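Local coordinates for protein lamina-associated polypeptide 2 isoforms alpha/zeta (PDB 2V0X) that forms homodimers through its C-terminal domain as a component of the nuclear lamina, and probably binds lamin A and chromatin, at the interface of chains A and B. Numbering follows the deposited sequence. Chains: chain A/B, Lamina-associated polypeptide 2 isoforms alpha/zeta.

All three contacts belong to the two-fold dimer of the LAP2alpha dimerization domain and lie along one seam, where helix 100-146 of chain A runs antiparallel to helix 152-196 of chain B. Contacts 2 and 3 are neighbours, their C-alpha centres about 8 Å apart; they share B:Leu194, and helix 100-146 of chain B joins in both. Contact 1 has its C-alpha centre about 18 Å and 26 Å from those of contacts 2 and 3, and there helix 35-46 of chain B takes part. The seam passes from apolar packing in contact 1 to ion pairs flanked by leucines in contacts 2 and 3.

Contact 1: the interface of chains A and B. Residues chain A 121, 124-125; chain B 39, 43, 177, 181, 184.
A:Leu121 and B:Val177 face each other from two antiparallel helices, 100-146 of chain A and 152-196 of chain B, with their CA atoms 5.0 Å apart. This is a coiled-coil seam of the LAP2alpha dimer, widened here by helix 35-46 of chain B. A:Leu121 swings its CG anti to the backbone N (chi1 167°), and this points the isopropyl fork into a pocket of chain B, where the residue hides 64 Å² of surface. The two prongs have different partners. CD1 of A:Leu121 lies over the forked end of B:Val177, 3.5 Å from CG1 of that valine and 3.6 Å from its CG2, the two side chains meeting at a slant. CD2 of A:Leu121 points away toward B:Val43, tip to tip, at 3.8 Å from the valine CG2. The selenium SE of B:Met184, a selenomethionine, comes in at about a right angle, 3.8 Å from the same CD2 of A:Leu121. B:Val177 also serves a second residue, its CG2 lying 3.7 Å from CB of A:Ala124. One helical turn beyond A:Leu121, A:Ala125 meets B:Ile39, whose longer branch is extended (chi2 -179°) and sets the terminal CD1 3.6 Å from CB of A:Ala125. The shorter branch of B:Ile39, CG2, turns to A:Leu121 and reaches CD1 at 4.1 Å.

Contact 2: the interface of chains A and B. Residues chain A 107, 110-111; chain B 110, 187, 190-191, 194.
A:Leu110 and B:Arg191 run alongside each other in opposite senses, the leucine CB 3.4 Å from the arginine CG, so the aliphatic stem of the arginine rests along the leucine in this coiled-coil seam. A bend at chi3 (67°) then turns the guanidinium toward A:Asp107, whose side chain it meets obliquely. NE of B:Arg191 donates a nearly straight bond (171° at H) to the carboxylate oxygen OD1 of A:Asp107, 3.0 Å away. OD1 lies in the guanidinium plane, while NE approaches it on its syn side but tilted out of the carboxylate plane, the two flat groups being turned 34° apart. A water widens this salt bridge: it lies 2.7 Å from NH2 of B:Arg191 and 2.5 Å from OD2 of A:Asp107. One guanidinium face carries A:Cys111, its SG 3.6 Å from CZ of B:Arg191 and displaced toward the rim. With carboxylate and water bonded at the edge and sulfur packed on one face, the guanidinium is probably limited in its rotation. On the other flank A:Leu110 stands roughly perpendicular to its twin B:Leu110, CD2 to CD2 at 3.6 Å. The backbone of A:Leu110 is used as well: OG of B:Ser187 donates to the leucine carbonyl O from well above the carbonyl plane at 2.6 Å.

Contact 3: the interface of chains A and B. Residues chain A 103, 106; chain B 106, 194, 197-198.
The ammonium NZ of B:Lys197 donates to the carboxylate oxygen OD2 of A:Asp103 at 2.9 Å, on the syn lone pair that faces the other oxygen. This salt bridge lies near one end of the coiled-coil seam, between the first turn of helix 100-146 in chain A and the loop just after helix 152-196 in chain B. The second carboxylate oxygen, OD1 of A:Asp103, takes a weaker bond from the same NZ of B:Lys197 at 3.1 Å. The two side chains come from opposite directions; the lysine stem is extended except for a bend at chi3 (68°), which turns its end onto the aspartate and puts CE of B:Lys197 3.4 Å from OD1 of A:Asp103. B:Asp198 adds a like charge, its OD1 4.2 Å from OD1 of A:Asp103, and the lysine probably offsets part of that repulsion. B:Leu194 lies obliquely against A:Asp103, with CD1 3.9 Å from the carboxylate carbon CG and CD2 3.7 Å from the backbone O. Putting an alanine in place of A:Asp103 would probably leave the B:Lys197 ammonium without its charged mate here and thin the cover over CD1 of B:Leu194. One turn along helix 100-146, A:Leu106 offers CB to CD2 of B:Leu194 at 4.3 Å. Its twin B:Leu106 comes up loosely, CD1 4.4 Å from CG of A:Leu106.

Contact 1: the interface of chains A and B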
ATOM      1  N   LEU A 121       1.319   2.011  -5.258  1.00 26.53           N
ATOM      2  CA  LEU A 121       0.435   2.731  -6.151  1.00 28.86           C
ATOM      3  C   LEU A 121       0.911   2.621  -7.602  1.00 30.81           C
ATOM      4  O   LEU A 121       0.107   2.452  -8.515  1.00 33.40           O
ATOM      5  CB  LEU A 121       0.328   4.177  -5.704  1.00 30.19           C
ATOM      6  CG  LEU A 121      -0.277   5.333  -6.504  1.00 34.09           C
ATOM      7  CD1 LEU A 121      -1.266   4.924  -7.543  1.00 33.58           C
ATOM      8  CD2 LEU A 121      -0.892   6.317  -5.503  1.00 38.66           C
ATOM      9  N   ALA A 124      -0.114  -0.741  -8.755  1.00 30.32           N
ATOM     10  CA  ALA A 124      -1.552  -0.835  -8.934  1.00 27.55           C
ATOM     11  C   ALA A 124      -1.953  -0.167 -10.233  1.00 28.06           C
ATOM     12  O   ALA A 124      -2.835  -0.653 -10.943  1.00 30.24           O
ATOM     13  CB  ALA A 124      -2.285  -0.215  -7.746  1.00 26.85           C
ATOM     14  N   ALA A 125      -1.290   0.946 -10.531  1.00 27.49           N
ATOM     15  CA  ALA A 125      -1.537   1.700 -11.750  1.00 27.35           C
ATOM     16  C   ALA A 125      -1.262   0.808 -12.961  1.00 29.51           C
ATOM     17  O   ALA A 125      -2.045   0.782 -13.916  1.00 31.32           O
ATOM     18  CB  ALA A 125      -0.634   2.948 -11.794  1.00 25.86           C
TER
ATOM     19  N   ILE B  39      -6.790   7.685 -12.215  1.00 46.10           N
ATOM     20  CA  ILE B  39      -5.880   7.403 -11.109  1.00 45.24           C
ATOM     21  C   ILE B  39      -5.523   8.708 -10.377  1.00 49.22           C
ATOM     22  O   ILE B  39      -5.594   8.774  -9.143  1.00 51.30           O
ATOM     23  CB  ILE B  39      -4.608   6.670 -11.612  1.00 39.10           C
ATOM     24  CG1 ILE B  39      -4.995   5.285 -12.146  1.00 29.19           C
ATOM     25  CG2 ILE B  39      -3.576   6.526 -10.504  1.00 35.74           C
ATOM     26  CD1 ILE B  39      -3.824   4.488 -12.647  1.00 39.49           C
ATOM     27  N   VAL B  43      -6.376   9.875  -6.302  1.00 40.76           N
ATOM     28  CA  VAL B  43      -5.308  10.295  -5.403  1.00 39.38           C
ATOM     29  C   VAL B  43      -5.592  11.719  -4.895  1.00 43.12           C
ATOM     30  O   VAL B  43      -5.587  11.961  -3.688  1.00 47.30           O
ATOM     31  CB  VAL B  43      -3.910  10.219  -6.091  1.00 36.86           C
ATOM     32  CG1 VAL B  43      -2.836  10.776  -5.189  1.00 37.07           C
ATOM     33  CG2 VAL B  43      -3.572   8.769  -6.457  1.00 35.26           C
ATOM     34  N   VAL B 177      -5.000   1.723  -5.286  1.00 23.87           N
ATOM     35  CA  VAL B 177      -4.516   3.087  -5.520  1.00 25.03           C
ATOM     36  C   VAL B 177      -5.073   4.000  -4.407  1.00 25.30           C
ATOM     37  O   VAL B 177      -4.364   4.838  -3.859  1.00 25.78           O
ATOM     38  CB  VAL B 177      -4.982   3.612  -6.927  1.00 25.03           C
ATOM     39  CG1 VAL B 177      -4.764   5.149  -7.056  1.00 24.53           C
ATOM     40  CG2 VAL B 177      -4.195   2.911  -8.045  1.00 24.15           C
ATOM     41  N   ALA B 181      -2.981   6.041  -1.544  1.00 23.97           N
ATOM     42  CA  ALA B 181      -3.104   7.488  -1.441  1.00 22.75           C
ATOM     43  C   ALA B 181      -3.365   7.886   0.009  1.00 24.65           C
ATOM     44  O   ALA B 181      -2.788   8.856   0.496  1.00 26.98           O
ATOM     45  CB  ALA B 181      -4.216   8.019  -2.358  1.00 22.14           C
HETATM   46  N   MSE B 184      -0.115   7.539   1.993  1.00 29.97           N
HETATM   47  CA  MSE B 184       0.728   8.674   1.649  1.00 30.61           C
HETATM   48  C   MSE B 184       0.212   9.936   2.352  1.00 29.20           C
HETATM   49  O   MSE B 184       0.998  10.743   2.831  1.00 30.62           O
HETATM   50  CB  MSE B 184       0.740   8.862   0.126  1.00 33.63           C
HETATM   51  CG  MSE B 184       1.572   7.802  -0.616  1.00 38.07           C
HETATM   52 SE   MSE B 184       0.974   7.522  -2.446  1.00 41.48          SE
HETATM   53  CE  MSE B 184       2.064   8.828  -3.347  1.00 39.81           C
TER

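Contact 2: the interface of chains A and B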
ATOM      1  N   ASP A 107      11.141  10.652  11.106  1.00 32.61           N
ATOM      2  CA  ASP A 107      11.056  11.178   9.747  1.00 29.45           C
ATOM      3  C   ASP A 107      11.361  10.072   8.743  1.00 28.27           C
ATOM      4  O   ASP A 107      10.682   9.931   7.743  1.00 28.79           O
ATOM      5  CB  ASP A 107      12.034  12.331   9.519  1.00 25.82           C
ATOM      6  CG  ASP A 107      11.774  13.049   8.208  1.00 35.24           C
ATOM      7  OD1 ASP A 107      10.600  13.416   7.945  1.00 33.69           O
ATOM      8  OD2 ASP A 107      12.738  13.228   7.431  1.00 41.00           O
ATOM      9  N   LEU A 110       8.392   7.647   8.505  1.00 28.15           N
ATOM     10  CA  LEU A 110       7.303   8.225   7.739  1.00 27.21           C
ATOM     11  C   LEU A 110       7.645   8.326   6.249  1.00 28.77           C
ATOM     12  O   LEU A 110       6.767   8.165   5.399  1.00 31.84           O
ATOM     13  CB  LEU A 110       6.899   9.588   8.311  1.00 27.16           C
ATOM     14  CG  LEU A 110       6.167   9.559   9.658  1.00 29.09           C
ATOM     15  CD1 LEU A 110       6.188  10.913  10.321  1.00 30.47           C
ATOM     16  CD2 LEU A 110       4.746   9.044   9.498  1.00 26.96           C
ATOM     17  N   CYS A 111       8.904   8.613   5.938  1.00 29.24           N
ATOM     18  CA  CYS A 111       9.356   8.724   4.552  1.00 29.86           C
ATOM     19  C   CYS A 111       9.273   7.361   3.852  1.00 27.70           C
ATOM     20  O   CYS A 111       8.742   7.254   2.752  1.00 26.61           O
ATOM     21  CB  CYS A 111      10.783   9.296   4.503  1.00 30.67           C
ATOM     22  SG  CYS A 111      10.825  11.115   4.712  1.00 30.70           S
TER
ATOM     23  N   LEU B 110       1.185   7.032  12.003  1.00 26.10           N
ATOM     24  CA  LEU B 110       1.856   5.751  11.760  1.00 24.99           C
ATOM     25  C   LEU B 110       0.866   4.577  11.816  1.00 26.04           C
ATOM     26  O   LEU B 110       1.023   3.590  11.089  1.00 29.14           O
ATOM     27  CB  LEU B 110       3.011   5.532  12.758  1.00 25.46           C
ATOM     28  CG  LEU B 110       4.207   6.505  12.708  1.00 26.66           C
ATOM     29  CD1 LEU B 110       4.941   6.570  14.043  1.00 27.48           C
ATOM     30  CD2 LEU B 110       5.152   6.132  11.591  1.00 22.23           C
ATOM     31  N   SER B 187       1.155   9.596   6.048  1.00 27.74           N
ATOM     32  CA  SER B 187       2.585   9.787   6.217  1.00 28.36           C
ATOM     33  C   SER B 187       2.884  11.299   6.211  1.00 30.61           C
ATOM     34  O   SER B 187       3.589  11.810   7.079  1.00 31.33           O
ATOM     35  CB  SER B 187       3.343   9.098   5.079  1.00 29.65           C
ATOM     36  OG  SER B 187       4.661   9.617   4.956  1.00 38.42           O
ATOM     37  N   GLY B 190       1.707  13.045   9.409  1.00 31.66           N
ATOM     38  CA  GLY B 190       2.658  12.814  10.472  1.00 26.68           C
ATOM     39  C   GLY B 190       3.865  13.731  10.349  1.00 28.67           C
ATOM     40  O   GLY B 190       4.279  14.354  11.333  1.00 34.54           O
ATOM     41  N   ARG B 191       4.398  13.853   9.134  1.00 25.75           N
ATOM     42  CA  ARG B 191       5.572  14.690   8.896  1.00 26.42           C
ATOM     43  C   ARG B 191       5.301  16.183   9.025  1.00 27.22           C
ATOM     44  O   ARG B 191       6.208  16.936   9.375  1.00 28.87           O
ATOM     45  CB  ARG B 191       6.242  14.353   7.548  1.00 27.45           C
ATOM     46  CG  ARG B 191       6.841  12.937   7.505  1.00 25.38           C
ATOM     47  CD  ARG B 191       7.406  12.584   6.129  1.00 34.05           C
ATOM     48  NE  ARG B 191       8.575  13.385   5.773  1.00 38.44           N
ATOM     49  CZ  ARG B 191       8.717  14.045   4.628  1.00 36.48           C
ATOM     50  NH1 ARG B 191       7.757  14.013   3.716  1.00 27.44           N
ATOM     51  NH2 ARG B 191       9.844  14.702   4.373  1.00 23.92           N
ATOM     52  N   LEU B 194       5.589  16.757  12.616  1.00 28.74           N
ATOM     53  CA  LEU B 194       6.977  16.600  12.989  1.00 28.67           C
ATOM     54  C   LEU B 194       7.863  17.787  12.634  1.00 31.57           C
ATOM     55  O   LEU B 194       8.698  18.187  13.440  1.00 34.20           O
ATOM     56  CB  LEU B 194       7.555  15.338  12.377  1.00 28.59           C
ATOM     57  CG  LEU B 194       9.005  15.048  12.749  1.00 31.00           C
ATOM     58  CD1 LEU B 194       9.114  14.719  14.259  1.00 31.32           C
ATOM     59  CD2 LEU B 194       9.494  13.879  11.906  1.00 31.31           C
TER
HETATM   60  O   HOH W   1      12.265  14.695   5.494  1.00 36.20           O

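Contact 3: the interface of chains A and B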
ATOM      1  N   ASP A 103      13.615  12.317  16.291  1.00 62.04           N
ATOM      2  CA  ASP A 103      13.062  13.063  15.169  1.00 57.94           C
ATOM      3  C   ASP A 103      13.539  12.575  13.795  1.00 54.14           C
ATOM      4  O   ASP A 103      12.753  12.523  12.850  1.00 52.62           O
ATOM      5  CB  ASP A 103      13.344  14.558  15.333  1.00 62.92           C
ATOM      6  CG  ASP A 103      12.408  15.228  16.335  1.00 76.86           C
ATOM      7  OD1 ASP A 103      12.329  16.476  16.322  1.00 75.68           O
ATOM      8  OD2 ASP A 103      11.749  14.515  17.126  1.00 86.92           O
ATOM      9  N   LEU A 106      11.956   9.063  13.249  1.00 35.00           N
ATOM     10  CA  LEU A 106      10.539   9.172  12.961  1.00 34.13           C
ATOM     11  C   LEU A 106      10.348   9.660  11.511  1.00 34.85           C
ATOM     12  O   LEU A 106       9.503   9.132  10.771  1.00 36.07           O
ATOM     13  CB  LEU A 106       9.842  10.110  13.955  1.00 34.74           C
ATOM     14  CG  LEU A 106       9.328   9.527  15.282  1.00 39.55           C
ATOM     15  CD1 LEU A 106       8.364   8.390  15.005  1.00 38.95           C
ATOM     16  CD2 LEU A 106      10.457   9.003  16.128  1.00 48.75           C
TER
ATOM     17  N   LEU B 106       1.573  11.830  15.782  1.00 32.95           N
ATOM     18  CA  LEU B 106       2.550  11.009  15.099  1.00 32.04           C
ATOM     19  C   LEU B 106       2.123   9.556  15.151  1.00 30.80           C
ATOM     20  O   LEU B 106       2.162   8.862  14.136  1.00 33.95           O
ATOM     21  CB  LEU B 106       3.941  11.164  15.717  1.00 32.70           C
ATOM     22  CG  LEU B 106       4.584  12.547  15.736  1.00 35.02           C
ATOM     23  CD1 LEU B 106       6.060  12.388  16.074  1.00 38.76           C
ATOM     24  CD2 LEU B 106       4.448  13.231  14.384  1.00 34.48           C
ATOM     25  N   LEU B 194       5.589  16.757  12.616  1.00 28.74           N
ATOM     26  CA  LEU B 194       6.977  16.600  12.989  1.00 28.67           C
ATOM     27  C   LEU B 194       7.863  17.787  12.634  1.00 31.57           C
ATOM     28  O   LEU B 194       8.698  18.187  13.440  1.00 34.20           O
ATOM     29  CB  LEU B 194       7.555  15.338  12.377  1.00 28.59           C
ATOM     30  CG  LEU B 194       9.005  15.048  12.749  1.00 31.00           C
ATOM     31  CD1 LEU B 194       9.114  14.719  14.259  1.00 31.32           C
ATOM     32  CD2 LEU B 194       9.494  13.879  11.906  1.00 31.31           C
ATOM     33  N   LYS B 197       6.928  21.303  14.543  1.00 38.24           N
ATOM     34  CA  LYS B 197       7.215  21.278  15.978  1.00 41.29           C
ATOM     35  C   LYS B 197       8.154  22.374  16.492  1.00 44.16           C
ATOM     36  O   LYS B 197       7.802  23.105  17.424  1.00 45.35           O
ATOM     37  CB  LYS B 197       7.746  19.890  16.382  1.00 47.27           C
ATOM     38  CG  LYS B 197       7.794  19.647  17.881  1.00 61.12           C
ATOM     39  CD  LYS B 197       8.121  18.192  18.227  1.00 65.26           C
ATOM     40  CE  LYS B 197       9.544  17.821  17.849  1.00 73.32           C
ATOM     41  NZ  LYS B 197       9.845  16.423  18.250  1.00 87.43           N
ATOM     42  N   ASP B 198       9.347  22.462  15.907  1.00 47.17           N
ATOM     43  CA  ASP B 198      10.342  23.461  16.299  1.00 50.16           C
ATOM     44  C   ASP B 198      10.432  24.588  15.268  1.00 50.71           C
ATOM     45  O   ASP B 198      11.480  25.225  15.134  1.00 48.27           O
ATOM     46  CB  ASP B 198      11.731  22.816  16.449  1.00 54.41           C
ATOM     47  CG  ASP B 198      11.745  21.666  17.444  1.00 65.57           C
ATOM     48  OD1 ASP B 198      12.254  20.582  17.085  1.00 70.58           O
ATOM     49  OD2 ASP B 198      11.262  21.847  18.585  1.00 64.25           O
TER